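Local atomic coordinates of oxygen-independent coproporphyrinogen III oxidase (Escherichia coli, PDB entry 1OLT), a protein that catalyses the anaerobic, radical SAM-dependent oxidative decarboxylation of two propionate groups of coproporphyrinogen III, giving protoporphyrinogen IX in heme biosynthesis. Residues P234-V239 against D295-A300; H244-T247 against A251-K254. All coordinates share one frame; numbering follows the deposited sequence.

Contact 1. Residues P234-V239 against D295-A300; sequences PDRLSV and DELAVA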
loop_
_atom_site.group_PDB
_atom_site.type_symbol
_atom_site.label_atom_id
_atom_site.label_comp_id
_atom_site.label_asym_id
_atom_site.label_seq_id
_atom_site.Cartn_x
_atom_site.Cartn_y
_atom_site.Cartn_z
ATOM N N PRO A 234 -2.048 16.858 -7.835
ATOM C CA PRO A 234 -1.179 15.715 -7.641
ATOM C C PRO A 234 -1.244 14.831 -8.849
ATOM O O PRO A 234 -2.229 14.894 -9.586
ATOM C CB PRO A 234 -1.789 14.981 -6.426
ATOM C CG PRO A 234 -3.184 15.351 -6.404
ATOM C CD PRO A 234 -3.271 16.761 -7.017
ATOM N N ASP A 235 -0.231 13.996 -9.040
ATOM C CA ASP A 235 -0.231 13.026 -10.110
ATOM C C ASP A 235 -1.165 11.830 -9.802
ATOM O O ASP A 235 -1.755 11.254 -10.725
ATOM C CB ASP A 235 1.176 12.515 -10.394
ATOM C CG ASP A 235 2.108 13.624 -10.802
ATOM O OD1 ASP A 235 1.695 14.457 -11.657
ATOM O OD2 ASP A 235 3.230 13.761 -10.303
ATOM N N ARG A 236 -1.325 11.515 -8.529
ATOM C CA ARG A 236 -2.061 10.338 -8.107
ATOM C C ARG A 236 -2.703 10.663 -6.770
ATOM O O ARG A 236 -2.172 11.484 -5.999
ATOM C CB ARG A 236 -1.154 9.106 -7.883
ATOM C CG ARG A 236 -0.514 8.472 -9.046
ATOM C CD ARG A 236 0.598 7.420 -8.632
ATOM N NE ARG A 236 1.175 6.782 -9.823
ATOM C CZ ARG A 236 2.220 5.944 -9.846
ATOM N NH1 ARG A 236 2.825 5.555 -8.729
ATOM N NH2 ARG A 236 2.630 5.459 -11.009
ATOM N N LEU A 237 -3.816 9.994 -6.484
ATOM C CA LEU A 237 -4.545 10.159 -5.226
ATOM C C LEU A 237 -4.915 8.795 -4.666
ATOM O O LEU A 237 -5.267 7.849 -5.403
ATOM C CB LEU A 237 -5.837 10.942 -5.363
ATOM C CG LEU A 237 -5.803 12.353 -5.870
ATOM C CD1 LEU A 237 -5.960 12.395 -7.339
ATOM C CD2 LEU A 237 -6.923 13.154 -5.273
ATOM N N SER A 238 -4.833 8.694 -3.372
ATOM C CA SER A 238 -5.317 7.552 -2.657
ATOM C C SER A 238 -6.352 8.071 -1.684
ATOM O O SER A 238 -6.019 8.859 -0.821
ATOM C CB SER A 238 -4.168 6.851 -1.969
ATOM O OG SER A 238 -3.148 6.511 -2.895
ATOM N N VAL A 239 -7.576 7.627 -1.792
ATOM C CA VAL A 239 -8.703 8.122 -1.006
ATOM C C VAL A 239 -9.248 6.933 -0.199
ATOM O O VAL A 239 -9.960 6.077 -0.736
ATOM C CB VAL A 239 -9.732 8.680 -1.914
ATOM C CG1 VAL A 239 -10.867 9.385 -1.092
ATOM C CG2 VAL A 239 -9.094 9.702 -2.854
ATOM N N ASP A 295 -0.727 7.551 -16.904
ATOM C CA ASP A 295 0.139 7.109 -15.812
ATOM C C ASP A 295 0.521 5.690 -16.164
ATOM O O ASP A 295 -0.299 4.946 -16.741
ATOM C CB ASP A 295 -0.631 7.126 -14.490
ATOM C CG ASP A 295 0.267 6.884 -13.284
ATOM O OD1 ASP A 295 0.741 5.745 -13.115
ATOM O OD2 ASP A 295 0.551 7.744 -12.459
ATOM N N GLU A 296 1.753 5.322 -15.857
ATOM C CA GLU A 296 2.261 3.960 -16.068
ATOM C C GLU A 296 1.265 2.903 -15.511
ATOM O O GLU A 296 1.077 1.858 -16.097
ATOM C CB GLU A 296 3.654 3.813 -15.425
ATOM C CG GLU A 296 3.600 4.002 -13.901
ATOM C CD GLU A 296 4.876 3.644 -13.162
ATOM O OE1 GLU A 296 5.954 3.636 -13.848
ATOM O OE2 GLU A 296 4.778 3.354 -11.872
ATOM N N LEU A 297 0.613 3.215 -14.388
ATOM C CA LEU A 297 -0.355 2.301 -13.763
ATOM C C LEU A 297 -1.616 2.151 -14.581
ATOM O O LEU A 297 -2.130 1.041 -14.758
ATOM C CB LEU A 297 -0.715 2.780 -12.358
ATOM C CG LEU A 297 0.416 2.927 -11.357
ATOM C CD1 LEU A 297 -0.130 3.502 -10.035
ATOM C CD2 LEU A 297 1.087 1.605 -11.113
ATOM N N ALA A 298 -2.146 3.253 -15.068
ATOM C CA ALA A 298 -3.311 3.187 -15.963
ATOM C C ALA A 298 -3.010 2.497 -17.306
ATOM O O ALA A 298 -3.867 1.785 -17.878
ATOM C CB ALA A 298 -3.887 4.609 -16.198
ATOM N N VAL A 299 -1.800 2.697 -17.819
ATOM C CA VAL A 299 -1.405 2.084 -19.092
ATOM C C VAL A 299 -1.327 0.590 -18.885
ATOM O O VAL A 299 -1.883 -0.178 -19.672
ATOM C CB VAL A 299 -0.033 2.611 -19.575
ATOM C CG1 VAL A 299 0.500 1.812 -20.759
ATOM C CG2 VAL A 299 -0.139 4.102 -19.940
ATOM N N ALA A 300 -0.668 0.180 -17.806
ATOM C CA ALA A 300 -0.453 -1.227 -17.552
ATOM C C ALA A 300 -1.801 -1.879 -17.385
ATOM O O ALA A 300 -2.045 -2.943 -17.982
ATOM C CB ALA A 300 0.424 -1.447 -16.344
HETATM O O HOH W 1 -0.951 10.064 -12.686
#
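With its CG anti to the carbonyl carbon (chi1 -69°) and the chain extended from there to NE, Arg236, described here in one of its two modelled conformers, reaches from the start of strand 236-241 to Asp295, whose CG lies anti to the backbone N and brings the carboxylate to meet it. The result is a salt-bridge network built on a helix N-cap, joining a strand of the radical SAM core to helix 296-303. The grip is side-on: Arg236 NE donates to Asp295 OD2 at 2.9 Å, and Arg236 NH2 to Asp295 OD1 at 2.8 Å on its syn lone pair, although the two planes are turned 42° apart. The anti lone pair of OD1 is taken by the Leu297 N-H in the capping bond, which illustrates how an N-cap carboxylate can serve a helix start and a partner arginine through one oxygen. Arg236 NH2 has a further acceptor in Glu296 OE2, which it approaches from above the carboxylate plane at 3.1 Å; that carboxylate is shared with Arg166. An asparagine in place of Asp295 would probably leave Arg236 with Glu296 alone as its charged partner in this contact and set an NH2 group against one of the donors that the carboxylate now meets. Leu297 closes one face of the guanidinium, its CD1 lying 3.4 Å from Arg236 CZ.

Contact 2. Residues H244-T247 against A251-K254; sequences HLPT and AQRK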
loop_
_atom_site.group_PDB
_atom_site.type_symbol
_atom_site.label_atom_id
_atom_site.label_comp_id
_atom_site.label_asym_id
_atom_site.label_seq_id
_atom_site.Cartn_x
_atom_site.Cartn_y
_atom_site.Cartn_z
ATOM N N HIS A 244 -12.287 2.569 11.534
ATOM C CA HIS A 244 -12.431 3.032 12.922
ATOM C C HIS A 244 -12.515 1.795 13.806
ATOM O O HIS A 244 -13.459 1.028 13.687
ATOM C CB HIS A 244 -13.715 3.831 13.064
ATOM C CG HIS A 244 -13.891 4.481 14.420
ATOM N ND1 HIS A 244 -13.013 5.415 14.919
ATOM C CD2 HIS A 244 -14.875 4.355 15.341
ATOM C CE1 HIS A 244 -13.435 5.810 16.108
ATOM N NE2 HIS A 244 -14.560 5.175 16.387
ATOM N N LEU A 245 -11.526 1.554 14.636
ATOM C CA LEU A 245 -11.550 0.378 15.504
ATOM C C LEU A 245 -10.827 0.767 16.789
ATOM O O LEU A 245 -9.673 0.355 16.965
ATOM C CB LEU A 245 -10.869 -0.848 14.808
ATOM C CG LEU A 245 -11.138 -2.215 15.492
ATOM C CD1 LEU A 245 -12.569 -2.484 15.671
ATOM C CD2 LEU A 245 -10.462 -3.352 14.678
ATOM N N PRO A 246 -11.443 1.612 17.620
ATOM C CA PRO A 246 -10.734 2.212 18.796
ATOM C C PRO A 246 -10.308 1.195 19.854
ATOM O O PRO A 246 -9.428 1.501 20.671
ATOM C CB PRO A 246 -11.745 3.297 19.326
ATOM C CG PRO A 246 -13.064 2.818 18.881
ATOM C CD PRO A 246 -12.813 2.124 17.512
ATOM N N THR A 247 -10.850 -0.040 19.834
ATOM C CA THR A 247 -10.337 -1.082 20.748
ATOM C C THR A 247 -8.877 -1.444 20.464
ATOM O O THR A 247 -8.171 -1.740 21.362
ATOM C CB THR A 247 -11.200 -2.337 20.648
ATOM O OG1 THR A 247 -11.388 -2.613 19.260
ATOM C CG2 THR A 247 -12.583 -2.062 21.185
ATOM N N ALA A 251 -5.642 5.777 19.928
ATOM C CA ALA A 251 -5.870 7.264 19.665
ATOM C C ALA A 251 -7.214 7.548 19.099
ATOM O O ALA A 251 -7.807 8.620 19.337
ATOM C CB ALA A 251 -4.846 7.792 18.764
ATOM N N GLN A 252 -7.779 6.546 18.398
ATOM C CA GLN A 252 -9.109 6.747 17.832
ATOM C C GLN A 252 -10.176 6.900 18.895
ATOM O O GLN A 252 -11.289 7.400 18.604
ATOM C CB GLN A 252 -9.459 5.615 16.865
ATOM C CG GLN A 252 -8.494 5.428 15.702
ATOM C CD GLN A 252 -8.933 4.204 14.845
ATOM O OE1 GLN A 252 -9.709 3.423 15.332
ATOM N NE2 GLN A 252 -8.506 4.122 13.581
ATOM N N ARG A 253 -9.849 6.562 20.147
ATOM C CA ARG A 253 -10.788 6.846 21.262
ATOM C C ARG A 253 -11.005 8.306 21.461
ATOM O O ARG A 253 -12.002 8.681 22.025
ATOM C CB ARG A 253 -10.384 6.171 22.591
ATOM C CG ARG A 253 -10.107 4.682 22.427
ATOM C CD ARG A 253 -9.508 3.979 23.643
ATOM N NE ARG A 253 -8.920 2.755 23.166
ATOM C CZ ARG A 253 -8.037 2.026 23.810
ATOM N NH1 ARG A 253 -7.610 2.377 25.013
ATOM N NH2 ARG A 253 -7.545 0.978 23.207
ATOM N N LYS A 254 -10.113 9.134 20.932
ATOM C CA LYS A 254 -10.302 10.597 21.006
ATOM C C LYS A 254 -11.261 11.107 19.987
ATOM O O LYS A 254 -11.624 12.277 20.038
ATOM C CB LYS A 254 -8.936 11.307 20.852
ATOM C CG LYS A 254 -8.048 11.024 22.055
ATOM C CD LYS A 254 -6.993 12.081 22.340
ATOM C CE LYS A 254 -6.501 12.028 23.811
ATOM N NZ LYS A 254 -6.870 13.285 24.484
#
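The His244 ring carries the CD of Pro246 over one face, offset toward the rim, and meets the backbone of Gln252 at its edge, where His244 CE1 lies 3.7 Å from Gln252 O. The side chains of His244 and Gln252 run past each other in opposite directions, with ring and amide planes 20° apart. Arg253 presents the edge of its guanidinium, with the carbonyls of Pro246 and Thr247 near its plane. These groups fasten a short 3-10 segment onto the loop after strand 236-241, beside the S-adenosylmethionine that Gln252 touches. The Gln252 chain runs extended beyond CG (chi2 177°), which carries OE1 to Leu245 N at 2.7 Å; that N-H lies in the carbonyl plane, on a lone pair. NE2 donates to the backbone oxygens of Ala243 and Phe68, so both halves of the amide are used and its flip is fixed. Arg253 holds Pro246 O with two nitrogens: NE at 2.8 Å, nearly straight at 166° but above the carbonyl plane, and NH2 at 3.2 Å in that plane. Its bond from NH2 to Thr247 O is weak. His244 is oriented by Tyr242 at ND1 and by Asp257 at NE2. The polar ends of Gln252 and Arg253 thus answer backbone groups, consistent with Gln252 being held beside S-adenosylmethionine by main-chain atoms of its own loop and of the cluster-binding loop.

In the fold
From the N terminus, the chain passes through the parallel strands of the radical SAM core before strand 236-241, where contact 1 begins. Soon after that strand ends, the chain turns so that 251-254 comes back against 244-247, and contact 2 closes a small loop with only three residues between its segments. It stays within the connection from strand 236-241 to helix 263-279. The antiparallel strands 283-286 and 289-291 follow, and residues 295-300 then complete contact 1, tying the last parallel strand of the sheet to the helix beyond that antiparallel pair. The short closure therefore lies wholly within the long one, without crossing it. The centres of contacts 1 and 2 are 31 Å apart.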